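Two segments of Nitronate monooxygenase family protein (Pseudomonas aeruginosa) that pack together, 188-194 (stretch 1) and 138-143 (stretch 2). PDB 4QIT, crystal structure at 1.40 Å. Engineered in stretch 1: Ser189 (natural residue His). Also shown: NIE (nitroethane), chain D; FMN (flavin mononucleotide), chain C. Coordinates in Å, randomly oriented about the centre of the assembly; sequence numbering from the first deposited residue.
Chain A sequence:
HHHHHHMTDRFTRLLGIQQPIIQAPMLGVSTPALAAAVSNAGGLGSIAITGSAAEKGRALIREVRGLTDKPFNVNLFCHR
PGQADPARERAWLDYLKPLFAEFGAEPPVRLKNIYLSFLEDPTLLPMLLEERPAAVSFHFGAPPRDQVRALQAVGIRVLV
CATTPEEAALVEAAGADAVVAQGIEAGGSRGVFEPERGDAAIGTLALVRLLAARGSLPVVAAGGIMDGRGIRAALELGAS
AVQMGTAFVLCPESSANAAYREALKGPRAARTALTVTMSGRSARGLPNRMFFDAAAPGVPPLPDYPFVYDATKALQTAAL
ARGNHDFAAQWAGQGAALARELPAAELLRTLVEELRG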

# COMPACT_ATOMS: atom_id res chain seq x y z
N GLY A 188 0.50 -9.43 -9.42
CA GLY A 188 0.05 -10.82 -9.37
C GLY A 188 -0.77 -11.12 -8.13
O GLY A 188 -1.31 -10.21 -7.49
N SER A 189 -0.88 -12.40 -7.80
CA SER A 189 -1.77 -12.81 -6.72
C SER A 189 -1.26 -12.36 -5.35
O SER A 189 -0.08 -12.52 -5.02
CB SER A 189 -2.00 -14.32 -6.73
OG SER A 189 -2.63 -14.73 -7.94
N ARG A 190 -2.17 -11.82 -4.54
CA ARG A 190 -1.81 -11.50 -3.17
C ARG A 190 -1.59 -12.77 -2.35
O ARG A 190 -2.35 -13.72 -2.44
CB ARG A 190 -2.85 -10.59 -2.52
CG ARG A 190 -2.78 -9.19 -3.12
CD ARG A 190 -3.43 -8.10 -2.31
NE ARG A 190 -3.11 -8.09 -0.88
CZ ARG A 190 -1.94 -7.79 -0.32
NH1 ARG A 190 -0.87 -7.50 -1.05
NH2 ARG A 190 -1.84 -7.78 1.00
N GLY A 191 -0.54 -12.76 -1.52
CA GLY A 191 -0.18 -13.95 -0.76
C GLY A 191 -1.00 -14.17 0.50
O GLY A 191 -0.59 -14.95 1.36
N VAL A 192 -2.14 -13.49 0.62
CA VAL A 192 -3.00 -13.60 1.80
C VAL A 192 -3.40 -15.05 2.07
O VAL A 192 -3.87 -15.75 1.16
CB VAL A 192 -4.27 -12.75 1.63
CG1 VAL A 192 -5.18 -12.90 2.87
CG2 VAL A 192 -3.93 -11.30 1.40
N PHE A 193 -3.21 -15.51 3.30
CA PHE A 193 -3.47 -16.92 3.63
C PHE A 193 -4.96 -17.25 3.61
O PHE A 193 -5.37 -18.26 3.02
CB PHE A 193 -2.92 -17.28 5.02
CG PHE A 193 -1.42 -17.48 5.08
CD1 PHE A 193 -0.57 -16.94 4.12
CD2 PHE A 193 -0.86 -18.20 6.14
CE1 PHE A 193 0.81 -17.14 4.21
CE2 PHE A 193 0.51 -18.40 6.22
CZ PHE A 193 1.35 -17.86 5.25
N GLU A 194 -5.75 -16.40 4.26
CA GLU A 194 -7.18 -16.63 4.44
C GLU A 194 -7.94 -15.38 4.06
O GLU A 194 -8.29 -14.57 4.92
CB GLU A 194 -7.48 -17.00 5.90
CG GLU A 194 -6.80 -18.28 6.36
CD GLU A 194 -7.09 -18.63 7.81
OE1 GLU A 194 -6.67 -17.86 8.70
OE2 GLU A 194 -7.75 -19.66 8.04
N3 NIE D . -0.01 -14.63 -10.33
C1 NIE D . -0.50 -16.50 -8.95
C2 NIE D . -0.14 -16.04 -10.35
O4 NIE D . 0.62 -14.10 -9.43
O5 NIE D . -0.90 -13.89 -11.05
N1 FMN C . 4.16 -15.22 -6.83
C2 FMN C . 4.09 -16.59 -6.62
O2 FMN C . 4.29 -17.04 -5.50
N3 FMN C . 3.82 -17.46 -7.66
C4 FMN C . 3.59 -16.95 -8.91
O4 FMN C . 3.34 -17.68 -9.86
C4A FMN C . 3.65 -15.58 -9.12
N5 FMN C . 3.41 -15.11 -10.38
C5A FMN C . 3.48 -13.76 -10.64
C6 FMN C . 3.25 -13.33 -11.94
C7 FMN C . 3.32 -11.98 -12.26
C7M FMN C . 3.08 -11.60 -13.69
C8 FMN C . 3.60 -11.05 -11.26
C8M FMN C . 3.66 -9.59 -11.58
C9 FMN C . 3.83 -11.50 -9.95
C9A FMN C . 3.77 -12.86 -9.63
N10 FMN C . 4.01 -13.33 -8.34
C10 FMN C . 3.93 -14.70 -8.09
C1' FMN C . 4.29 -12.37 -7.21
C2' FMN C . 5.78 -12.15 -6.97
O2' FMN C . 6.31 -13.27 -6.31
C3' FMN C . 6.02 -10.93 -6.10
O3' FMN C . 5.17 -10.92 -4.97
C4' FMN C . 5.71 -9.70 -6.92
O4' FMN C . 6.12 -9.92 -8.26
C5' FMN C . 6.50 -8.53 -6.36
O5' FMN C . 5.88 -7.40 -6.89
P FMN C . 6.54 -6.58 -8.08
O1P FMN C . 8.02 -6.83 -8.12
O2P FMN C . 6.19 -5.14 -7.85
O3P FMN C . 5.90 -7.12 -9.32
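Stretch 2 138-143: FHFGAP

Stretch 2 leaves a strand at Phe138 and His139 and continues as loop through Pro143. Stretch 1 is strand at Gly188 and Ser189, then loop. Both stretches advance the same way along the contact: His139 lies by Ser189, Phe140 by Gly191, Gly141 and Ala142 by Phe193. The nearest CA atoms across the stretches are those of Gly191 and Phe140, 4.7 Å apart. Phe140 has positive phi (86°), and Gly141 is nearly extended.

One direct hydrogen bond joins the stretches. His139 NE2 donates to Ser189 O at 3.0 Å, so NE2 carries a proton. The oxygen lies near the plane of the imidazole, as suits this bond. A water adds a second link: it accepts from Phe140 N (2.8 Å) and donates to Gly191 O (2.7 Å).

The remaining contacts are mostly packing. The CA-to-CB bond of Phe140 points away from stretch 1, yet its ring reaches back. The edge of the Phe140 ring meets Arg190 O, 3.3 Å from Phe140 CE1, and CB of the engineered Ser189, 3.6 Å from Phe140 CZ. Gly141 CA sits over one face of the Phe193 ring, 3.8 Å from its centroid, in a CH-pi contact. Phe193 CA also makes a CA-H...O contact with Phe140 O at 3.4 Å.

Beside this contact, Ser189 N donates a hydrogen bond to nitroethane O4 at 2.8 Å.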

# COMPACT_ATOMS: atom_id res chain seq x y z
N PHE A 138 6.92 -21.08 -1.37
CA PHE A 138 5.49 -21.35 -1.28
C PHE A 138 4.70 -20.06 -1.21
O PHE A 138 5.11 -19.09 -0.56
CB PHE A 138 5.18 -22.23 -0.07
CG PHE A 138 5.82 -23.58 -0.14
CD1 PHE A 138 5.26 -24.57 -0.93
CD2 PHE A 138 6.99 -23.85 0.55
CE1 PHE A 138 5.84 -25.83 -1.02
CE2 PHE A 138 7.59 -25.12 0.47
CZ PHE A 138 7.02 -26.10 -0.32
N HIS A 139 3.55 -20.06 -1.89
CA HIS A 139 2.65 -18.91 -1.97
C HIS A 139 1.28 -19.33 -1.47
O HIS A 139 0.84 -20.45 -1.75
CB HIS A 139 2.52 -18.45 -3.42
CG HIS A 139 2.15 -17.01 -3.57
ND1 HIS A 139 2.93 -15.98 -3.07
CD2 HIS A 139 1.09 -16.41 -4.17
CE1 HIS A 139 2.37 -14.82 -3.35
NE2 HIS A 139 1.24 -15.05 -4.02
N PHE A 140 0.62 -18.43 -0.74
CA PHE A 140 -0.74 -18.59 -0.20
C PHE A 140 -0.80 -19.30 1.15
O PHE A 140 -1.86 -19.32 1.78
CB PHE A 140 -1.70 -19.30 -1.16
CG PHE A 140 -1.87 -18.63 -2.50
CD1 PHE A 140 -2.08 -17.26 -2.61
CD2 PHE A 140 -1.88 -19.41 -3.65
CE1 PHE A 140 -2.27 -16.69 -3.86
CE2 PHE A 140 -2.06 -18.84 -4.89
CZ PHE A 140 -2.25 -17.48 -5.01
N GLY A 141 0.31 -19.88 1.58
CA GLY A 141 0.35 -20.59 2.85
C GLY A 141 1.68 -21.28 3.06
O GLY A 141 2.52 -21.34 2.15
N ALA A 142 1.88 -21.82 4.26
CA ALA A 142 3.08 -22.59 4.54
C ALA A 142 2.69 -24.06 4.65
O ALA A 142 1.63 -24.38 5.19
CB ALA A 142 3.73 -22.12 5.83
N PRO A 143 3.53 -24.95 4.13
CA PRO A 143 3.27 -26.38 4.31
C PRO A 143 3.45 -26.76 5.78
O PRO A 143 4.02 -25.98 6.55
CB PRO A 143 4.38 -27.05 3.49
CG PRO A 143 4.85 -25.99 2.53
CD PRO A 143 4.72 -24.71 3.29
O HOH W 1 1.68 -16.28 0.72